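Local atomic coordinates of endo alpha-1,4 polygalactosaminidase (Neosartorya fumigata, PDB entry 6OJ1), a protein that cleaves alpha-1,4-linked galactosamine polymers from within the chain, as an endo-acting glycoside hydrolase that disrupts microbial biofilms. Residues Ile62-Asn67 with Cys84-Gly89; Arg80-Tyr85 with Gly141-Asp146; Asp148-Tyr153 with Ile184-Ala189. All coordinates share one frame; numbering follows the deposited sequence.

In the fold
All three contacts involve neighbouring parallel strands of one (beta/alpha) barrel sheet, interaction 3 at their C-terminal ends. Interaction 1 is wholly buried where it touches; 2 and 3 include partly exposed polar residues. Interactions 1 and 2 share strand 81-87, which pairs with strand 59-63 on one edge and strand 144-148 on the other. Interaction 1 adds a turn-forming aspartate and a leucine to two main-chain bonds, whereas interaction 2 has more main-chain bonds and a disulfide. Interaction 3, between the end of strand 183-187 with its turn and the residues leaving strand 144-148, relies on a salt bridge, waters and small apolar contacts. Tyr85 OH bonds to Asp148 OD2, tying interaction 3 to the other two.

Interaction 1. Residues Ile62-Asn67 with Cys84-Gly89; sequences IDLFIN and CYFSAG
With CG anti to the backbone N in both (chi1 -174° and 165°), Asp63 and Tyr85, paired across the parallel strands 59-63 and 81-87, bring carboxylate and ring together on the face they share. Asp63 OD1 arrives at the edge of the ring, in its plane, 3.7 Å from Tyr85 CD1, with the two flat groups turned 43° apart. A water donating to both Asp63 OD1 and Tyr85 O bridges the carboxylate to the main chain of strand 81-87. The strands themselves are stitched by Tyr85 N to Ile62 O at 2.8 Å and, just past the end of strand 59-63, by Leu64 N to Tyr85 O at 2.9 Å, the latter in the carbonyl plane. Asp63 OD2 faces its own loop: it takes Phe65 N from above the carboxylate plane, an Asx turn, and Ile66 N at 3.0 Å on its anti lone pair. Asn67 ND2 closes the same loop with a nearly straight bond to Asp63 O, 2.9 Å long and in the amide plane. Thus one aspartate shapes the turn with one oxygen and faces the neighbouring strand with the other. Leu64 reaches over strand 81-87 with its two methyls apart, CD1 4.1 Å from Cys84 CB and CD2 4.0 Å from Phe86 CB; the leucine and phenylalanine side chains run side by side. The contact belongs to the beta-alpha-beta unit of strand 59-63, helix 69-77 and strand 81-87. Arg95 forms a salt bridge with Asp63 OD1, and Tyr85 OH is bonded to Asp148 OD2. Helix 124-140 packs on Leu64 and Phe86 through Ala137, Met130 and Leu134, while strand 144-148 flanks strand 81-87 on its other edge.

Interaction 2. Residues Arg80-Tyr85 with Gly141-Asp146; sequences RKVICY and GCDGVD
Two adjacent parallel strands of the barrel wall, 81-87 and 144-148, meet here, and a disulfide crosses from one strand to the residues leading into the other. Cys84 SG and Cys142 SG are 2.0 Å apart, with a torsion of -89° about the S-S bond. Val82 O receives two donors, Asp143 N at 2.8 Å and Gly144 N at 3.3 Å, where the chain enters its strand. Farther along, Cys84 N bonds to Gly144 O and Asp146 N to Cys84 O, the regular parallel pattern. Asp143 turns back to strand 81-87: its OD2 accepts Val82 N on the anti lone pair, 2.8 Å away and nearly straight at 165°. The methylenes of Lys81 cross this carboxylate at about a right angle, CD lying 3.6 Å from Asp143 CG. On the face shared with Tyr85, Ile83 CG2, anti to the backbone N, presses on Asp146 CB at 3.5 Å, and Asp146 OD2 stands at the edge of the Tyr85 ring. Gln76 of helix 69-77 gives Asp143 OD2 a second donor, and that helix covers Val82. Helix 124-140, ending in a Schellman motif at Gly141, covers Cys142 and Val145; strand 59-63 borders the other edge of strand 81-87.

Interaction 3. Residues Asp148-Tyr153 with Ile184-Ala189; sequences DNVDGY and IGLKNA
Strand 183-187 runs out into a turn in which Asn188 and Ala189 both have positive phi, and it faces residues 148-153, which leave strand 144-148 through Asn149, also at positive phi (64°), and enter a 3-10 segment at Gly152. Between these segments the main chains are joined through water: one takes Val150 N at 2.9 Å and donates to Lys187 O at 2.8 Å. Two more waters donate to Asp151 OD2, one accepting from Ala189 N and the other from Asn188 ND2. Lys187, bent at chi2 and chi4 (64° and -64°), curls its chain past Asp148, whose OD2 is engaged by Tyr85, to set NZ 3.0 Å from Asp148 OD1, a salt bridge whose hydrogen bond is weak. Val150 CG2 touches Leu186 CD1 at 4.0 Å and Ala189 CB at 4.2 Å, both on the same side of it. Tyr153 brings its hydroxyl, tip first, to Ala189, with OH 3.5 Å from CA. A potassium ion lies about 5 Å from the Lys187 side chain, at the C-terminal end of the barrel strands, where the active sites of such barrels lie. Val204 and Glu206 of strand 202-206 touch Lys187, and helix 163-179 backs Val150 and Tyr153.

Interaction 1. Residues Ile62-Asn67 with Cys84-Gly89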
ATOM      1  N   ILE A  62       2.598   3.039  -7.699  1.00 14.42           N
ATOM      2  CA  ILE A  62       1.841   4.114  -8.337  1.00 15.84           C
ATOM      3  C   ILE A  62       0.362   3.741  -8.377  1.00 17.51           C
ATOM      4  O   ILE A  62      -0.019   2.573  -8.238  1.00 15.49           O
ATOM      5  CB  ILE A  62       2.349   4.416  -9.759  1.00 16.49           C
ATOM      6  CG1 ILE A  62       2.191   3.174 -10.648  1.00 17.52           C
ATOM      7  CG2 ILE A  62       3.832   4.863  -9.731  1.00 20.08           C
ATOM      8  CD1 ILE A  62       2.679   3.371 -12.099  1.00 20.21           C
ATOM      9  N   ASP A  63      -0.475   4.754  -8.589  1.00 15.00           N
ATOM     10  CA  ASP A  63      -1.922   4.548  -8.549  1.00 14.95           C
ATOM     11  C   ASP A  63      -2.413   3.667  -9.696  1.00 18.34           C
ATOM     12  O   ASP A  63      -2.056   3.872 -10.860  1.00 18.01           O
ATOM     13  CB  ASP A  63      -2.637   5.899  -8.569  1.00 14.52           C
ATOM     14  CG  ASP A  63      -4.133   5.751  -8.379  1.00 18.07           C
ATOM     15  OD1 ASP A  63      -4.583   5.696  -7.207  1.00 17.90           O
ATOM     16  OD2 ASP A  63      -4.847   5.644  -9.401  1.00 17.51           O
ATOM     17  N   LEU A  64      -3.252   2.680  -9.353  1.00 15.67           N
ATOM     18  CA  LEU A  64      -3.786   1.738 -10.333  1.00 13.37           C
ATOM     19  C   LEU A  64      -4.608   2.428 -11.417  1.00 14.93           C
ATOM     20  O   LEU A  64      -4.527   2.062 -12.596  1.00 19.58           O
ATOM     21  CB  LEU A  64      -4.656   0.697  -9.609  1.00 12.95           C
ATOM     22  CG  LEU A  64      -5.489  -0.214 -10.513  1.00 17.88           C
ATOM     23  CD1 LEU A  64      -4.594  -1.060 -11.393  1.00 18.51           C
ATOM     24  CD2 LEU A  64      -6.387  -1.077  -9.627  1.00 17.95           C
ATOM     25  N   PHE A  65      -5.451   3.383 -11.034  1.00 18.58           N
ATOM     26  CA  PHE A  65      -6.438   3.898 -11.977  1.00 17.23           C
ATOM     27  C   PHE A  65      -5.846   4.938 -12.911  1.00 17.37           C
ATOM     28  O   PHE A  65      -6.126   4.915 -14.113  1.00 21.03           O
ATOM     29  CB  PHE A  65      -7.615   4.523 -11.230  1.00 18.97           C
ATOM     30  CG  PHE A  65      -8.595   3.525 -10.680  1.00 16.96           C
ATOM     31  CD1 PHE A  65      -9.595   2.993 -11.490  1.00 18.33           C
ATOM     32  CD2 PHE A  65      -8.548   3.156  -9.349  1.00 19.06           C
ATOM     33  CE1 PHE A  65     -10.520   2.092 -10.984  1.00 22.07           C
ATOM     34  CE2 PHE A  65      -9.478   2.246  -8.827  1.00 18.02           C
ATOM     35  CZ  PHE A  65     -10.460   1.710  -9.650  1.00 18.49           C
ATOM     36  N   ILE A  66      -5.033   5.856 -12.385  1.00 18.51           N
ATOM     37  CA  ILE A  66      -4.677   7.036 -13.171  1.00 18.29           C
ATOM     38  C   ILE A  66      -3.422   6.839 -14.000  1.00 26.15           C
ATOM     39  O   ILE A  66      -3.053   7.742 -14.764  1.00 26.54           O
ATOM     40  CB  ILE A  66      -4.556   8.269 -12.254  1.00 28.34           C
ATOM     41  CG1 ILE A  66      -3.376   8.138 -11.304  1.00 25.86           C
ATOM     42  CG2 ILE A  66      -5.842   8.450 -11.465  1.00 24.46           C
ATOM     43  CD1 ILE A  66      -3.354   9.230 -10.243  1.00 25.77           C
ATOM     44  N   ASN A  67      -2.777   5.680 -13.911  1.00 17.87           N
ATOM     45  CA  ASN A  67      -1.613   5.370 -14.733  1.00 19.34           C
ATOM     46  C   ASN A  67      -1.970   4.372 -15.825  1.00 26.60           C
ATOM     47  O   ASN A  67      -2.667   3.390 -15.570  1.00 25.54           O
ATOM     48  CB  ASN A  67      -0.502   4.812 -13.867  1.00 16.07           C
ATOM     49  CG  ASN A  67       0.131   5.883 -13.039  1.00 17.06           C
ATOM     50  OD1 ASN A  67       0.882   6.705 -13.570  1.00 20.38           O
ATOM     51  ND2 ASN A  67      -0.182   5.913 -11.750  1.00 17.87           N
ATOM     52  N   CYS A  84       0.945  -1.608  -7.987  1.00 17.56           N
ATOM     53  CA  CYS A  84      -0.205  -0.774  -8.296  1.00 15.26           C
ATOM     54  C   CYS A  84      -1.037  -0.606  -7.034  1.00 17.22           C
ATOM     55  O   CYS A  84      -1.582  -1.586  -6.497  1.00 16.56           O
ATOM     56  CB  CYS A  84      -1.020  -1.387  -9.430  1.00 19.35           C
ATOM     57  SG  CYS A  84      -0.071  -1.284 -10.980  1.00 22.50           S
ATOM     58  N   TYR A  85      -1.103   0.631  -6.564  1.00 16.65           N
ATOM     59  CA  TYR A  85      -1.859   1.009  -5.376  1.00 14.83           C
ATOM     60  C   TYR A  85      -3.351   1.096  -5.693  1.00 17.14           C
ATOM     61  O   TYR A  85      -3.748   1.659  -6.714  1.00 16.94           O
ATOM     62  CB  TYR A  85      -1.349   2.369  -4.866  1.00 14.34           C
ATOM     63  CG  TYR A  85      -2.283   3.019  -3.864  1.00 12.30           C
ATOM     64  CD1 TYR A  85      -3.342   3.826  -4.284  1.00 17.76           C
ATOM     65  CD2 TYR A  85      -2.127   2.794  -2.504  1.00 16.13           C
ATOM     66  CE1 TYR A  85      -4.235   4.393  -3.362  1.00 17.65           C
ATOM     67  CE2 TYR A  85      -2.996   3.359  -1.585  1.00 15.85           C
ATOM     68  CZ  TYR A  85      -4.052   4.157  -2.018  1.00 18.30           C
ATOM     69  OH  TYR A  85      -4.937   4.705  -1.109  1.00 19.81           O
ATOM     70  N   PHE A  86      -4.187   0.601  -4.783  1.00 17.30           N
ATOM     71  CA  PHE A  86      -5.602   0.936  -4.823  1.00 12.90           C
ATOM     72  C   PHE A  86      -6.147   0.777  -3.411  1.00 13.84           C
ATOM     73  O   PHE A  86      -5.514   0.155  -2.555  1.00 14.91           O
ATOM     74  CB  PHE A  86      -6.376   0.063  -5.815  1.00 15.26           C
ATOM     75  CG  PHE A  86      -6.526  -1.396  -5.376  1.00 15.73           C
ATOM     76  CD1 PHE A  86      -5.537  -2.330  -5.674  1.00 15.59           C
ATOM     77  CD2 PHE A  86      -7.680  -1.827  -4.714  1.00 14.74           C
ATOM     78  CE1 PHE A  86      -5.681  -3.665  -5.281  1.00 18.38           C
ATOM     79  CE2 PHE A  86      -7.826  -3.149  -4.326  1.00 19.70           C
ATOM     80  CZ  PHE A  86      -6.832  -4.077  -4.619  1.00 20.02           C
ATOM     81  N   SER A  87      -7.290   1.389  -3.156  1.00 13.44           N
ATOM     82  CA  SER A  87      -7.909   1.276  -1.839  1.00 14.53           C
ATOM     83  C   SER A  87      -8.843   0.084  -1.840  1.00 16.21           C
ATOM     84  O   SER A  87      -9.827   0.064  -2.585  1.00 17.76           O
ATOM     85  CB  SER A  87      -8.677   2.539  -1.456  1.00 15.81           C
ATOM     86  OG  SER A  87      -9.196   2.376  -0.138  1.00 17.06           O
ATOM     87  N   ALA A  88      -8.548  -0.906  -0.991  1.00 14.59           N
ATOM     88  CA  ALA A  88      -9.423  -2.057  -0.879  1.00 15.24           C
ATOM     89  C   ALA A  88     -10.451  -1.898   0.240  1.00 14.27           C
ATOM     90  O   ALA A  88     -11.500  -2.536   0.190  1.00 15.42           O
ATOM     91  CB  ALA A  88      -8.583  -3.317  -0.649  1.00 16.80           C
ATOM     92  N   GLY A  89     -10.199  -1.022   1.207  1.00 16.48           N
ATOM     93  CA  GLY A  89     -11.095  -0.902   2.339  1.00 15.39           C
ATOM     94  C   GLY A  89     -11.838   0.409   2.443  1.00 15.23           C
ATOM     95  O   GLY A  89     -12.594   0.598   3.401  1.00 17.21           O
TER
HETATM   96  O   HOH W   1      -6.098   3.308  -7.124  1.00 15.99           O

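Interaction 2. Residues Arg80-Tyr85 with Gly141-Asp146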
ATOM      1  N   ARG A  80      12.486  -1.981 -13.999  1.00 29.60           N
ATOM      2  CA  ARG A  80      11.867  -1.740 -12.709  1.00 27.12           C
ATOM      3  C   ARG A  80      10.616  -2.595 -12.544  1.00 26.86           C
ATOM      4  O   ARG A  80      10.031  -3.079 -13.514  1.00 31.73           O
ATOM      5  CB  ARG A  80      11.545  -0.257 -12.557  1.00 26.91           C
ATOM      6  CG  ARG A  80      12.833   0.531 -12.452  1.00 31.53           C
ATOM      7  CD  ARG A  80      12.632   1.992 -12.653  1.00 35.07           C
ATOM      8  NE  ARG A  80      13.924   2.662 -12.789  1.00 37.58           N
ATOM      9  CZ  ARG A  80      14.055   3.960 -13.033  1.00 39.70           C
ATOM     10  NH1 ARG A  80      12.971   4.712 -13.172  1.00 43.04           N
ATOM     11  NH2 ARG A  80      15.262   4.503 -13.146  1.00 44.83           N
ATOM     12  N   LYS A  81      10.233  -2.800 -11.291  1.00 25.02           N
ATOM     13  CA  LYS A  81       8.985  -3.467 -10.960  1.00 21.44           C
ATOM     14  C   LYS A  81       7.941  -2.429 -10.568  1.00 22.70           C
ATOM     15  O   LYS A  81       8.259  -1.396  -9.973  1.00 24.14           O
ATOM     16  CB  LYS A  81       9.194  -4.465  -9.820  1.00 24.19           C
ATOM     17  CG  LYS A  81      10.081  -5.680 -10.176  1.00 27.32           C
ATOM     18  CD  LYS A  81       9.347  -6.685 -11.067  1.00 26.57           C
ATOM     19  CE  LYS A  81      10.188  -7.938 -11.340  1.00 28.27           C
ATOM     20  NZ  LYS A  81      11.353  -7.616 -12.214  1.00 38.41           N
ATOM     21  N   VAL A  82       6.677  -2.710 -10.896  1.00 24.93           N
ATOM     22  CA  VAL A  82       5.591  -1.763 -10.661  1.00 17.08           C
ATOM     23  C   VAL A  82       4.569  -2.397  -9.724  1.00 18.16           C
ATOM     24  O   VAL A  82       3.980  -3.443 -10.040  1.00 20.37           O
ATOM     25  CB  VAL A  82       4.925  -1.312 -11.970  1.00 24.50           C
ATOM     26  CG1 VAL A  82       3.849  -0.264 -11.670  1.00 21.45           C
ATOM     27  CG2 VAL A  82       5.966  -0.765 -12.944  1.00 22.36           C
ATOM     28  N   ILE A  83       4.359  -1.757  -8.579  1.00 18.26           N
ATOM     29  CA  ILE A  83       3.296  -2.098  -7.642  1.00 17.10           C
ATOM     30  C   ILE A  83       2.172  -1.108  -7.884  1.00 23.10           C
ATOM     31  O   ILE A  83       2.418   0.097  -7.985  1.00 20.46           O
ATOM     32  CB  ILE A  83       3.784  -2.020  -6.184  1.00 16.93           C
ATOM     33  CG1 ILE A  83       4.873  -3.060  -5.914  1.00 19.27           C
ATOM     34  CG2 ILE A  83       2.626  -2.228  -5.195  1.00 21.35           C
ATOM     35  CD1 ILE A  83       5.502  -2.942  -4.509  1.00 21.35           C
ATOM     36  N   CYS A  84       0.945  -1.608  -7.987  1.00 17.56           N
ATOM     37  CA  CYS A  84      -0.205  -0.774  -8.296  1.00 15.26           C
ATOM     38  C   CYS A  84      -1.037  -0.606  -7.034  1.00 17.22           C
ATOM     39  O   CYS A  84      -1.582  -1.586  -6.497  1.00 16.56           O
ATOM     40  CB  CYS A  84      -1.020  -1.387  -9.430  1.00 19.35           C
ATOM     41  SG  CYS A  84      -0.071  -1.284 -10.980  1.00 22.50           S
ATOM     42  N   TYR A  85      -1.103   0.631  -6.564  1.00 16.65           N
ATOM     43  CA  TYR A  85      -1.859   1.009  -5.376  1.00 14.83           C
ATOM     44  C   TYR A  85      -3.351   1.096  -5.693  1.00 17.14           C
ATOM     45  O   TYR A  85      -3.748   1.659  -6.714  1.00 16.94           O
ATOM     46  CB  TYR A  85      -1.349   2.369  -4.866  1.00 14.34           C
ATOM     47  CG  TYR A  85      -2.283   3.019  -3.864  1.00 12.30           C
ATOM     48  CD1 TYR A  85      -3.342   3.826  -4.284  1.00 17.76           C
ATOM     49  CD2 TYR A  85      -2.127   2.794  -2.504  1.00 16.13           C
ATOM     50  CE1 TYR A  85      -4.235   4.393  -3.362  1.00 17.65           C
ATOM     51  CE2 TYR A  85      -2.996   3.359  -1.585  1.00 15.85           C
ATOM     52  CZ  TYR A  85      -4.052   4.157  -2.018  1.00 18.30           C
ATOM     53  OH  TYR A  85      -4.937   4.705  -1.109  1.00 19.81           O
ATOM     54  N   GLY A 141      -0.595  -4.860 -16.454  1.00 20.00           N
ATOM     55  CA  GLY A 141       0.757  -5.362 -16.348  1.00 20.94           C
ATOM     56  C   GLY A 141       1.412  -5.149 -15.005  1.00 21.51           C
ATOM     57  O   GLY A 141       2.628  -5.349 -14.901  1.00 23.48           O
ATOM     58  N   CYS A 142       0.642  -4.758 -13.977  1.00 22.68           N
ATOM     59  CA  CYS A 142       1.183  -4.565 -12.636  1.00 19.82           C
ATOM     60  C   CYS A 142       1.912  -5.813 -12.164  1.00 23.23           C
ATOM     61  O   CYS A 142       1.423  -6.932 -12.331  1.00 24.94           O
ATOM     62  CB  CYS A 142       0.063  -4.233 -11.648  1.00 17.84           C
ATOM     63  SG  CYS A 142      -0.901  -2.765 -12.079  1.00 22.75           S
ATOM     64  N   ASP A 143       3.078  -5.615 -11.554  1.00 19.69           N
ATOM     65  CA  ASP A 143       3.810  -6.737 -10.969  1.00 21.68           C
ATOM     66  C   ASP A 143       3.226  -7.141  -9.633  1.00 22.71           C
ATOM     67  O   ASP A 143       3.292  -8.316  -9.258  1.00 21.32           O
ATOM     68  CB  ASP A 143       5.286  -6.382 -10.799  1.00 21.91           C
ATOM     69  CG  ASP A 143       5.966  -6.162 -12.118  1.00 31.19           C
ATOM     70  OD1 ASP A 143       6.116  -7.152 -12.874  1.00 26.99           O
ATOM     71  OD2 ASP A 143       6.328  -5.001 -12.423  1.00 24.41           O
ATOM     72  N   GLY A 144       2.647  -6.188  -8.917  1.00 18.16           N
ATOM     73  CA  GLY A 144       2.072  -6.453  -7.614  1.00 19.54           C
ATOM     74  C   GLY A 144       1.064  -5.368  -7.333  1.00 19.87           C
ATOM     75  O   GLY A 144       0.925  -4.413  -8.100  1.00 17.51           O
ATOM     76  N   VAL A 145       0.347  -5.525  -6.220  1.00 16.79           N
ATOM     77  CA  VAL A 145      -0.670  -4.558  -5.822  1.00 15.77           C
ATOM     78  C   VAL A 145      -0.470  -4.194  -4.357  1.00 16.13           C
ATOM     79  O   VAL A 145       0.034  -4.993  -3.556  1.00 17.07           O
ATOM     80  CB  VAL A 145      -2.106  -5.085  -6.064  1.00 13.12           C
ATOM     81  CG1 VAL A 145      -2.398  -5.249  -7.575  1.00 17.04           C
ATOM     82  CG2 VAL A 145      -2.341  -6.413  -5.332  1.00 16.46           C
ATOM     83  N   ASP A 146      -0.897  -2.974  -4.010  1.00 15.68           N
ATOM     84  CA  ASP A 146      -0.723  -2.385  -2.680  1.00 17.45           C
ATOM     85  C   ASP A 146      -2.104  -1.954  -2.198  1.00 16.67           C
ATOM     86  O   ASP A 146      -2.514  -0.802  -2.414  1.00 16.34           O
ATOM     87  CB  ASP A 146       0.267  -1.211  -2.756  1.00 17.59           C
ATOM     88  CG  ASP A 146       0.383  -0.425  -1.456  1.00 16.66           C
ATOM     89  OD1 ASP A 146      -0.011  -0.928  -0.382  1.00 17.55           O
ATOM     90  OD2 ASP A 146       0.870   0.721  -1.512  1.00 20.12           O
TER

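Interaction 3. Residues Asp148-Tyr153 with Ile184-Ala189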
ATOM      1  N   ASP A 148      -4.993  -0.637   0.071  1.00 14.87           N
ATOM      2  CA  ASP A 148      -5.018   0.288   1.195  1.00 13.33           C
ATOM      3  C   ASP A 148      -6.231   0.046   2.078  1.00 16.12           C
ATOM      4  O   ASP A 148      -7.221  -0.583   1.677  1.00 15.75           O
ATOM      5  CB  ASP A 148      -5.027   1.742   0.679  1.00 14.99           C
ATOM      6  CG  ASP A 148      -4.494   2.745   1.687  1.00 17.86           C
ATOM      7  OD1 ASP A 148      -4.092   2.370   2.823  1.00 16.07           O
ATOM      8  OD2 ASP A 148      -4.449   3.946   1.322  1.00 19.01           O
ATOM      9  N   ASN A 149      -6.116   0.541   3.306  1.00 15.15           N
ATOM     10  CA  ASN A 149      -7.237   0.669   4.243  1.00 19.44           C
ATOM     11  C   ASN A 149      -7.824  -0.680   4.623  1.00 18.44           C
ATOM     12  O   ASN A 149      -9.043  -0.859   4.678  1.00 16.94           O
ATOM     13  CB  ASN A 149      -8.289   1.607   3.663  1.00 19.09           C
ATOM     14  CG  ASN A 149      -7.744   2.991   3.450  1.00 19.99           C
ATOM     15  OD1 ASN A 149      -7.221   3.611   4.390  1.00 18.46           O
ATOM     16  ND2 ASN A 149      -7.794   3.470   2.209  1.00 19.26           N
ATOM     17  N   VAL A 150      -6.946  -1.643   4.891  1.00 16.81           N
ATOM     18  CA  VAL A 150      -7.382  -2.945   5.384  1.00 17.46           C
ATOM     19  C   VAL A 150      -7.407  -2.969   6.911  1.00 19.51           C
ATOM     20  O   VAL A 150      -7.448  -4.046   7.517  1.00 19.58           O
ATOM     21  CB  VAL A 150      -6.521  -4.092   4.801  1.00 20.29           C
ATOM     22  CG1 VAL A 150      -6.713  -4.175   3.266  1.00 18.12           C
ATOM     23  CG2 VAL A 150      -5.052  -3.925   5.156  1.00 19.23           C
ATOM     24  N   ASP A 151      -7.417  -1.791   7.534  1.00 18.19           N
ATOM     25  CA  ASP A 151      -7.348  -1.634   8.982  1.00 21.94           C
ATOM     26  C   ASP A 151      -8.559  -0.896   9.538  1.00 18.94           C
ATOM     27  O   ASP A 151      -8.451  -0.205  10.555  1.00 20.42           O
ATOM     28  CB  ASP A 151      -6.065  -0.912   9.402  1.00 20.90           C
ATOM     29  CG  ASP A 151      -5.920   0.477   8.763  1.00 22.53           C
ATOM     30  OD1 ASP A 151      -6.746   0.855   7.908  1.00 20.72           O
ATOM     31  OD2 ASP A 151      -4.971   1.193   9.122  1.00 20.75           O
ATOM     32  N   GLY A 152      -9.730  -1.086   8.913  1.00 20.48           N
ATOM     33  CA  GLY A 152     -10.942  -0.443   9.390  1.00 19.54           C
ATOM     34  C   GLY A 152     -11.264  -0.771  10.832  1.00 20.36           C
ATOM     35  O   GLY A 152     -11.787   0.081  11.552  1.00 20.52           O
ATOM     36  N   TYR A 153     -10.912  -1.986  11.278  1.00 18.74           N
ATOM     37  CA  TYR A 153     -11.140  -2.398  12.666  1.00 18.29           C
ATOM     38  C   TYR A 153     -10.463  -1.466  13.666  1.00 26.09           C
ATOM     39  O   TYR A 153     -10.893  -1.396  14.824  1.00 27.31           O
ATOM     40  CB  TYR A 153     -10.656  -3.846  12.897  1.00 23.08           C
ATOM     41  CG  TYR A 153      -9.172  -4.031  12.669  1.00 18.19           C
ATOM     42  CD1 TYR A 153      -8.250  -3.686  13.648  1.00 20.66           C
ATOM     43  CD2 TYR A 153      -8.690  -4.503  11.448  1.00 20.05           C
ATOM     44  CE1 TYR A 153      -6.882  -3.814  13.429  1.00 28.28           C
ATOM     45  CE2 TYR A 153      -7.331  -4.640  11.223  1.00 18.89           C
ATOM     46  CZ  TYR A 153      -6.433  -4.294  12.215  1.00 20.72           C
ATOM     47  OH  TYR A 153      -5.072  -4.424  11.996  1.00 20.92           O
ATOM     48  N   ILE A 184       1.594  -9.159  -3.640  1.00 19.67           N
ATOM     49  CA  ILE A 184       0.757  -8.342  -2.772  1.00 16.82           C
ATOM     50  C   ILE A 184       1.510  -8.118  -1.466  1.00 15.89           C
ATOM     51  O   ILE A 184       2.431  -8.857  -1.120  1.00 17.86           O
ATOM     52  CB  ILE A 184      -0.604  -9.026  -2.506  1.00 16.69           C
ATOM     53  CG1 ILE A 184      -1.609  -8.042  -1.913  1.00 13.78           C
ATOM     54  CG2 ILE A 184      -0.419 -10.254  -1.592  1.00 18.30           C
ATOM     55  CD1 ILE A 184      -3.046  -8.616  -1.887  1.00 20.29           C
ATOM     56  N   GLY A 185       1.115  -7.083  -0.727  1.00 19.57           N
ATOM     57  CA  GLY A 185       1.658  -6.869   0.600  1.00 18.93           C
ATOM     58  C   GLY A 185       0.613  -6.296   1.536  1.00 16.83           C
ATOM     59  O   GLY A 185      -0.467  -5.889   1.112  1.00 18.52           O
ATOM     60  N   LEU A 186       0.970  -6.264   2.823  1.00 17.31           N
ATOM     61  CA  LEU A 186       0.096  -5.759   3.876  1.00 18.33           C
ATOM     62  C   LEU A 186       0.382  -4.281   4.136  1.00 18.24           C
ATOM     63  O   LEU A 186       1.510  -3.916   4.470  1.00 19.56           O
ATOM     64  CB  LEU A 186       0.287  -6.565   5.164  1.00 16.64           C
ATOM     65  CG  LEU A 186      -0.617  -6.117   6.310  1.00 19.28           C
ATOM     66  CD1 LEU A 186      -2.095  -6.428   5.956  1.00 17.76           C
ATOM     67  CD2 LEU A 186      -0.213  -6.786   7.620  1.00 21.51           C
ATOM     68  N   LYS A 187      -0.643  -3.442   4.008  1.00 16.03           N
ATOM     69  CA  LYS A 187      -0.537  -2.015   4.308  1.00 17.29           C
ATOM     70  C   LYS A 187      -0.832  -1.817   5.791  1.00 19.19           C
ATOM     71  O   LYS A 187      -1.971  -2.008   6.230  1.00 17.33           O
ATOM     72  CB  LYS A 187      -1.521  -1.221   3.458  1.00 14.27           C
ATOM     73  CG  LYS A 187      -1.529   0.290   3.711  1.00 15.86           C
ATOM     74  CD  LYS A 187      -0.190   0.932   3.343  1.00 18.11           C
ATOM     75  CE  LYS A 187      -0.279   2.468   3.329  1.00 18.41           C
ATOM     76  NZ  LYS A 187      -1.211   2.990   2.287  1.00 17.96           N
ATOM     77  N   ASN A 188       0.186  -1.418   6.558  1.00 17.14           N
ATOM     78  CA  ASN A 188       0.061  -1.159   8.014  1.00 17.92           C
ATOM     79  C   ASN A 188      -0.598  -2.371   8.667  1.00 21.03           C
ATOM     80  O   ASN A 188      -0.125  -3.491   8.450  1.00 20.95           O
ATOM     81  CB  ASN A 188      -0.662   0.164   8.227  1.00 18.41           C
ATOM     82  CG  ASN A 188       0.119   1.334   7.691  1.00 19.73           C
ATOM     83  OD1 ASN A 188       1.331   1.435   7.920  1.00 21.50           O
ATOM     84  ND2 ASN A 188      -0.556   2.228   6.985  1.00 18.13           N
ATOM     85  N   ALA A 189      -1.649  -2.193   9.473  1.00 19.04           N
ATOM     86  CA  ALA A 189      -2.425  -3.309  10.033  1.00 18.41           C
ATOM     87  C   ALA A 189      -1.539  -4.286  10.796  1.00 23.81           C
ATOM     88  O   ALA A 189      -1.681  -5.507  10.676  1.00 20.96           O
ATOM     89  CB  ALA A 189      -3.205  -4.034   8.926  1.00 18.79           C
TER
HETATM   90  O   HOH W   2      -4.357  -0.669   5.849  1.00 17.42           O
HETATM   91  O   HOH W   3      -2.973   0.251  10.643  1.00 21.27           O
HETATM   92  O   HOH W   4      -3.476   1.824   6.696  1.00 24.35           O